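Local coordinates for protein aminotransferase class I and II (Anaerococcus prevotii, PDB 4EMY) that probably acts as a pyridoxal-5'-phosphate-dependent aminotransferase, a homodimer of the class I family that binds its cofactor in pockets to which both subunits contribute, at residues A[130-135]-A[151-156]. Residues are numbered along the deposited sequence; the frame is centred on the assembly and turned at random.
With PLP (pyridoxal-5'-phosphate), chain E.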
# COMPACT_ATOMS: atom_id res chain seq x y z
N CYS A 130 11.40 20.75 5.01
CA CYS A 130 10.71 20.79 3.73
C CYS A 130 10.35 22.21 3.33
O CYS A 130 10.14 23.07 4.19
CB CYS A 130 9.43 19.95 3.79
SG CYS A 130 8.45 19.99 2.26
N HIS A 131 10.28 22.44 2.02
CA HIS A 131 10.00 23.77 1.48
C HIS A 131 8.63 24.28 1.83
O HIS A 131 7.67 23.51 1.93
CB HIS A 131 10.25 23.81 -0.03
CG HIS A 131 9.95 22.52 -0.73
ND1 HIS A 131 8.69 22.09 -0.96
CD2 HIS A 131 10.80 21.55 -1.25
CE1 HIS A 131 8.73 20.90 -1.59
NE2 HIS A 131 10.02 20.57 -1.77
N ASP A 132 8.58 25.59 2.03
CA ASP A 132 7.40 26.39 2.42
C ASP A 132 6.09 26.05 1.72
O ASP A 132 5.02 26.08 2.34
CB ASP A 132 7.71 27.86 2.13
CG ASP A 132 7.46 28.75 3.30
OD1 ASP A 132 7.12 28.21 4.38
OD2 ASP A 132 7.62 29.98 3.16
N TYR A 133 6.18 25.80 0.42
CA TYR A 133 5.05 25.38 -0.39
C TYR A 133 5.23 23.88 -0.58
O TYR A 133 6.23 23.45 -1.17
CB TYR A 133 5.07 26.07 -1.75
CG TYR A 133 5.04 27.59 -1.75
CD1 TYR A 133 6.11 28.34 -1.22
CD2 TYR A 133 3.98 28.29 -2.32
CE1 TYR A 133 6.09 29.73 -1.23
CE2 TYR A 133 3.96 29.68 -2.35
CZ TYR A 133 5.01 30.40 -1.80
OH TYR A 133 4.99 31.78 -1.83
N TYR A 134 4.30 23.08 -0.07
CA TYR A 134 4.45 21.63 -0.08
C TYR A 134 3.13 20.90 -0.27
O TYR A 134 2.06 21.41 0.05
CB TYR A 134 5.10 21.15 1.21
CG TYR A 134 4.32 21.46 2.46
CD1 TYR A 134 3.42 20.54 2.99
CD2 TYR A 134 4.46 22.69 3.10
CE1 TYR A 134 2.69 20.83 4.13
CE2 TYR A 134 3.74 22.98 4.24
CZ TYR A 134 2.86 22.05 4.75
OH TYR A 134 2.14 22.35 5.89
N TRP A 135 3.25 19.68 -0.79
CA TRP A 135 2.17 18.72 -0.90
C TRP A 135 1.83 18.26 0.49
O TRP A 135 2.68 17.75 1.20
CB TRP A 135 2.65 17.58 -1.78
CG TRP A 135 1.66 16.48 -2.06
CD1 TRP A 135 0.34 16.61 -2.47
CD2 TRP A 135 1.91 15.04 -2.02
NE1 TRP A 135 -0.24 15.38 -2.66
CE2 TRP A 135 0.64 14.40 -2.41
CE3 TRP A 135 3.00 14.24 -1.70
CZ2 TRP A 135 0.50 13.01 -2.46
CZ3 TRP A 135 2.85 12.85 -1.77
CH2 TRP A 135 1.63 12.25 -2.14
N THR A 151 9.43 23.70 8.27
CA THR A 151 9.42 24.44 7.01
C THR A 151 10.45 25.56 6.92
O THR A 151 10.83 26.16 7.94
CB THR A 151 8.05 25.07 6.73
OG1 THR A 151 7.62 25.83 7.87
CG2 THR A 151 7.01 24.02 6.39
N PHE A 152 10.89 25.85 5.70
CA PHE A 152 11.73 27.01 5.40
C PHE A 152 11.16 27.75 4.18
O PHE A 152 10.51 27.13 3.33
CB PHE A 152 13.18 26.58 5.15
CG PHE A 152 13.40 25.91 3.82
CD1 PHE A 152 13.80 26.64 2.70
CD2 PHE A 152 13.21 24.54 3.67
CE1 PHE A 152 14.00 26.03 1.48
CE2 PHE A 152 13.42 23.92 2.45
CZ PHE A 152 13.81 24.67 1.35
N GLU A 153 11.41 29.06 4.09
CA GLU A 153 10.92 29.89 2.98
C GLU A 153 11.53 29.47 1.65
O GLU A 153 12.70 29.74 1.38
CB GLU A 153 11.20 31.37 3.24
CG GLU A 153 10.41 31.98 4.39
CD GLU A 153 11.10 33.20 5.00
OE1 GLU A 153 11.64 33.08 6.12
OE2 GLU A 153 11.11 34.28 4.35
N PHE A 154 10.72 28.80 0.83
CA PHE A 154 11.11 28.29 -0.50
C PHE A 154 11.86 29.31 -1.35
O PHE A 154 12.98 29.05 -1.79
CB PHE A 154 9.84 27.86 -1.26
CG PHE A 154 10.06 26.74 -2.25
CD1 PHE A 154 8.98 25.97 -2.66
CD2 PHE A 154 11.31 26.45 -2.77
CE1 PHE A 154 9.15 24.94 -3.57
CE2 PHE A 154 11.49 25.42 -3.67
CZ PHE A 154 10.40 24.66 -4.08
N PHE A 155 11.24 30.46 -1.59
CA PHE A 155 11.69 31.40 -2.61
C PHE A 155 12.31 32.68 -2.05
O PHE A 155 12.11 33.03 -0.89
CB PHE A 155 10.53 31.78 -3.53
CG PHE A 155 9.82 30.61 -4.15
CD1 PHE A 155 10.42 29.87 -5.17
CD2 PHE A 155 8.55 30.26 -3.74
CE1 PHE A 155 9.76 28.80 -5.75
CE2 PHE A 155 7.88 29.19 -4.31
CZ PHE A 155 8.49 28.46 -5.32
N THR A 156 13.06 33.37 -2.90
CA THR A 156 13.51 34.72 -2.62
C THR A 156 12.48 35.66 -3.22
O THR A 156 11.54 35.21 -3.87
CB THR A 156 14.90 35.00 -3.23
OG1 THR A 156 14.85 34.80 -4.65
CG2 THR A 156 15.96 34.09 -2.61
N1 PLP E . 4.35 13.56 -4.78
C2 PLP E . 3.80 14.77 -5.17
C2A PLP E . 4.60 16.04 -5.03
C3 PLP E . 2.52 14.83 -5.71
O3 PLP E . 1.99 16.03 -6.10
C4 PLP E . 1.76 13.69 -5.86
C4A PLP E . 0.27 13.86 -5.71
O4A PLP E . -0.46 13.95 -6.71
C5 PLP E . 2.31 12.47 -5.47
C6 PLP E . 3.60 12.41 -4.93
C5A PLP E . 1.48 11.21 -5.62
O4P PLP E . 2.23 10.07 -5.97
P PLP E . 1.45 8.69 -6.07
O1P PLP E . 1.41 8.13 -4.67
O2P PLP E . 2.18 7.80 -7.05
O3P PLP E . 0.03 8.90 -6.54
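His131 stacks offset and nearly parallel on Phe154 (planes 15° apart) where two neighbouring parallel strands of a beta-alpha-beta unit, 127-131 and 148-152, end in the large mixed sheet of this fold type I aminotransferase. His131 CB sits over the centre of the Phe154 ring, 3.7 Å from its centroid, a CH-pi contact; the imidazole itself is displaced toward the CE1 and CZ rim. On the opposite face of Phe154 lies Phe155 CZ. Phe155 turns its CD2-CE2 edge to the face of Tyr133, offset toward the rim, with planes at 66° and Phe155 CE2 3.6 Å from Tyr133 CE1. Backbone hydrogen bonds join the strand ends: Phe152 N to Cys130 O (3.3 Å) and, weakly, Asp132 N to Phe152 O. Two hydrogen bonds fix the imidazole: His131 ND1 donates to Tyr133 O at 2.8 Å within the turn, and His131 NE2 accepts the backbone N-H of Asn185, just past strand 179-184, which flanks 127-131 on the side away from 148-152. The same turn delivers Trp135, its CG anti to the backbone N (chi1 -179°), to the cofactor, where one indole face covers the pyridoxal ring. An alanine here would probably leave that cofactor face without its stacking partner and the ring freer to tilt. PLP C3 lies over the centre of the indole, and Trp135 CZ3 comes within 3.3 Å of PLP C6.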